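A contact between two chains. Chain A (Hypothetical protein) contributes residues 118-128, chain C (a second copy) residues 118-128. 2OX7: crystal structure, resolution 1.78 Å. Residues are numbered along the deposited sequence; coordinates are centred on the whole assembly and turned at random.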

# COMPACT_ATOMS: atom_id res chain seq x y z
N LEU A 118 -1.59 -8.69 2.84
CA LEU A 118 -0.13 -8.65 2.63
C LEU A 118 0.07 -7.70 1.48
O LEU A 118 -0.77 -7.61 0.59
CB LEU A 118 0.43 -10.03 2.30
CG LEU A 118 0.76 -11.07 3.39
CD1 LEU A 118 1.36 -12.32 2.75
CD2 LEU A 118 1.71 -10.50 4.47
N VAL A 119 1.17 -6.98 1.49
CA VAL A 119 1.53 -6.15 0.36
C VAL A 119 1.80 -7.12 -0.80
O VAL A 119 2.58 -8.06 -0.68
CB VAL A 119 2.80 -5.33 0.70
CG1 VAL A 119 3.33 -4.58 -0.51
CG2 VAL A 119 2.52 -4.33 1.91
N PHE A 120 1.13 -6.91 -1.90
CA PHE A 120 1.42 -7.73 -3.10
C PHE A 120 2.66 -7.14 -3.75
O PHE A 120 2.61 -6.08 -4.42
CB PHE A 120 0.22 -7.67 -4.05
CG PHE A 120 0.38 -8.49 -5.30
CD1 PHE A 120 0.48 -9.87 -5.23
CD2 PHE A 120 0.40 -7.86 -6.55
CE1 PHE A 120 0.63 -10.65 -6.37
CE2 PHE A 120 0.53 -8.65 -7.72
CZ PHE A 120 0.64 -10.03 -7.61
N CYS A 121 3.79 -7.84 -3.58
CA CYS A 121 5.05 -7.41 -4.14
C CYS A 121 5.92 -8.68 -4.34
O CYS A 121 5.59 -9.76 -3.81
CB CYS A 121 5.76 -6.39 -3.20
SG CYS A 121 6.14 -7.07 -1.60
N GLN A 122 6.99 -8.54 -5.10
CA GLN A 122 7.77 -9.72 -5.48
C GLN A 122 8.31 -10.47 -4.26
O GLN A 122 8.31 -11.70 -4.21
CB GLN A 122 8.90 -9.35 -6.41
CG GLN A 122 9.66 -10.59 -6.93
CD GLN A 122 8.76 -11.44 -7.83
OE1 GLN A 122 8.63 -11.16 -9.03
NE2 GLN A 122 8.12 -12.45 -7.27
N SER A 123 8.80 -9.73 -3.27
CA SER A 123 9.44 -10.41 -2.14
C SER A 123 8.38 -11.15 -1.29
O SER A 123 8.67 -12.25 -0.77
CB SER A 123 10.24 -9.39 -1.29
OG SER A 123 9.34 -8.53 -0.63
N ASN A 124 7.16 -10.59 -1.16
CA ASN A 124 6.11 -11.32 -0.44
C ASN A 124 5.61 -12.57 -1.18
O ASN A 124 5.24 -13.60 -0.56
CB ASN A 124 4.89 -10.46 -0.13
CG ASN A 124 4.91 -9.94 1.31
OD1 ASN A 124 5.46 -10.59 2.22
ND2 ASN A 124 4.25 -8.80 1.51
N ILE A 125 5.63 -12.48 -2.49
CA ILE A 125 5.25 -13.66 -3.30
C ILE A 125 6.21 -14.84 -3.03
O ILE A 125 5.81 -16.00 -3.04
CB ILE A 125 5.15 -13.30 -4.80
CG1 ILE A 125 3.98 -12.32 -5.07
CG2 ILE A 125 4.95 -14.57 -5.67
CD1 ILE A 125 4.15 -11.56 -6.38
N LEU A 126 7.49 -14.52 -2.78
CA LEU A 126 8.52 -15.55 -2.68
C LEU A 126 8.92 -15.91 -1.26
O LEU A 126 9.68 -16.89 -1.05
CB LEU A 126 9.75 -15.11 -3.49
CG LEU A 126 9.49 -14.87 -4.98
CD1 LEU A 126 10.79 -14.38 -5.71
CD2 LEU A 126 8.89 -16.11 -5.70
N TYR A 127 8.41 -15.17 -0.29
CA TYR A 127 8.88 -15.25 1.10
C TYR A 127 8.44 -16.59 1.70
O TYR A 127 7.33 -17.07 1.43
CB TYR A 127 8.27 -14.10 1.88
CG TYR A 127 8.87 -13.86 3.25
CD1 TYR A 127 10.26 -13.68 3.41
CD2 TYR A 127 8.05 -13.72 4.36
CE1 TYR A 127 10.80 -13.41 4.68
CE2 TYR A 127 8.58 -13.45 5.64
CZ TYR A 127 9.96 -13.30 5.77
OH TYR A 127 10.46 -13.03 7.04
N ARG A 128 9.30 -17.17 2.53
CA ARG A 128 8.96 -18.44 3.22
C ARG A 128 8.51 -19.48 2.20
O ARG A 128 9.27 -19.78 1.27
CB ARG A 128 7.96 -18.17 4.34
CG ARG A 128 8.65 -17.55 5.59
CD ARG A 128 7.69 -17.01 6.66
NE ARG A 128 8.40 -16.13 7.61
CZ ARG A 128 9.08 -16.55 8.67
NH1 ARG A 128 9.16 -17.85 8.95
NH2 ARG A 128 9.70 -15.68 9.47
N LEU C 118 10.33 0.59 -2.96
CA LEU C 118 9.79 -0.61 -2.34
C LEU C 118 8.89 -0.21 -1.20
O LEU C 118 9.19 0.77 -0.47
CB LEU C 118 10.91 -1.43 -1.68
CG LEU C 118 11.96 -2.07 -2.56
CD1 LEU C 118 13.01 -2.71 -1.63
CD2 LEU C 118 11.31 -3.08 -3.50
N VAL C 119 7.87 -1.03 -0.98
CA VAL C 119 6.96 -0.84 0.12
C VAL C 119 7.57 -1.40 1.41
O VAL C 119 8.12 -2.46 1.41
CB VAL C 119 5.62 -1.49 -0.16
CG1 VAL C 119 4.70 -1.39 1.05
CG2 VAL C 119 4.92 -0.69 -1.29
N PHE C 120 7.40 -0.68 2.52
CA PHE C 120 7.95 -1.16 3.81
C PHE C 120 7.14 -2.34 4.34
O PHE C 120 5.97 -2.23 4.73
CB PHE C 120 7.92 0.02 4.81
CG PHE C 120 8.44 -0.32 6.18
CD1 PHE C 120 9.82 -0.43 6.39
CD2 PHE C 120 7.55 -0.48 7.24
CE1 PHE C 120 10.33 -0.72 7.69
CE2 PHE C 120 8.04 -0.78 8.54
CZ PHE C 120 9.43 -0.88 8.75
N CYS C 121 7.79 -3.50 4.40
CA CYS C 121 7.17 -4.70 4.97
C CYS C 121 8.29 -5.70 5.25
O CYS C 121 9.41 -5.50 4.76
CB CYS C 121 6.12 -5.31 4.02
SG CYS C 121 6.81 -5.85 2.44
N GLN C 122 8.00 -6.73 6.04
CA GLN C 122 9.12 -7.59 6.54
C GLN C 122 9.88 -8.23 5.34
O GLN C 122 11.11 -8.30 5.36
CB GLN C 122 8.58 -8.68 7.47
CG GLN C 122 9.73 -9.52 8.12
CD GLN C 122 10.63 -8.67 9.01
OE1 GLN C 122 10.33 -8.45 10.20
NE2 GLN C 122 11.72 -8.16 8.44
N SER C 123 9.16 -8.71 4.34
CA SER C 123 9.82 -9.39 3.18
C SER C 123 10.71 -8.44 2.40
O SER C 123 11.83 -8.82 1.99
CB SER C 123 8.79 -10.07 2.23
OG SER C 123 7.93 -9.07 1.65
N ASN C 124 10.29 -7.17 2.25
CA ASN C 124 11.14 -6.23 1.54
C ASN C 124 12.38 -5.79 2.35
O ASN C 124 13.40 -5.43 1.78
CB ASN C 124 10.39 -4.98 1.10
CG ASN C 124 9.71 -5.16 -0.27
OD1 ASN C 124 10.14 -5.99 -1.09
ND2 ASN C 124 8.64 -4.38 -0.51
N ILE C 125 12.24 -5.80 3.65
CA ILE C 125 13.38 -5.47 4.52
C ILE C 125 14.50 -6.50 4.33
O ILE C 125 15.68 -6.14 4.39
CB ILE C 125 12.92 -5.39 5.98
CG1 ILE C 125 12.06 -4.14 6.16
CG2 ILE C 125 14.13 -5.29 6.93
CD1 ILE C 125 11.23 -4.25 7.50
N LEU C 126 14.12 -7.75 4.08
CA LEU C 126 15.10 -8.85 4.06
C LEU C 126 15.53 -9.24 2.64
O LEU C 126 16.53 -9.95 2.46
CB LEU C 126 14.51 -10.04 4.76
CG LEU C 126 14.19 -9.83 6.26
CD1 LEU C 126 13.49 -11.03 6.79
CD2 LEU C 126 15.44 -9.42 7.05
N TYR C 127 14.79 -8.78 1.64
CA TYR C 127 14.99 -9.23 0.24
C TYR C 127 16.40 -8.83 -0.27
O TYR C 127 16.95 -7.79 0.11
CB TYR C 127 13.87 -8.63 -0.62
CG TYR C 127 13.74 -9.21 -2.01
CD1 TYR C 127 13.54 -10.58 -2.21
CD2 TYR C 127 13.62 -8.35 -3.10
CE1 TYR C 127 13.36 -11.10 -3.54
CE2 TYR C 127 13.45 -8.85 -4.37
CZ TYR C 127 13.34 -10.22 -4.58
OH TYR C 127 13.13 -10.72 -5.88
N ARG C 128 17.00 -9.67 -1.12
CA ARG C 128 18.33 -9.32 -1.71
C ARG C 128 19.34 -9.15 -0.56
O ARG C 128 19.36 -9.96 0.35
CB ARG C 128 18.27 -8.12 -2.68
CG ARG C 128 17.32 -8.29 -3.92
CD ARG C 128 17.36 -7.11 -4.90
NE ARG C 128 16.41 -7.17 -6.03
CZ ARG C 128 16.57 -7.94 -7.10
NH1 ARG C 128 17.61 -8.76 -7.18
NH2 ARG C 128 15.66 -7.91 -8.07
O HOH W 1 9.60 -6.85 -3.65
O HOH W 2 6.25 -9.20 4.58

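This is a nearly symmetric contact between two copies of one short helix, with a small polar center built from serine and asparagine and walled by tyrosine and valine. The helices, residues 122-126 in each chain, cross at 101° with axes 8.3 Å apart, and S123(A) faces S123(C) with CA atoms 5.4 Å apart. Such closeness suits a small side chain, and both serines point toward the partner, their OG atoms 2.7 Å apart. S123(A) OG donates to N124(C) OD1 at 2.7 Å; the single proton of S123(C) OG has two acceptors within reach, S123(A) OG and N124(A) OD1.

Each asparagine is held ready for this role from within its own chain: ND2 of N124(A) donates to V119(A) O at 2.9 Å, and ND2 of N124(C) to V119(C) O at 2.8 Å, leaving OD1 to face the other copy. Water extends the pattern. Water 1 accepts from S123(A) N and donates to N124(C) OD1; water 2 does the same for S123(C) N and N124(A) OD1.

Around this center the packing is apolar. S123(A) CB lies over the Y127(C) ring face, 3.9 Å from its centroid, and S123(C) CB repeats this on Y127(A), so each serine serves through both hydroxyl and methylene. V119(A) CG2 meets V119(C) CG1 at 3.8 Å.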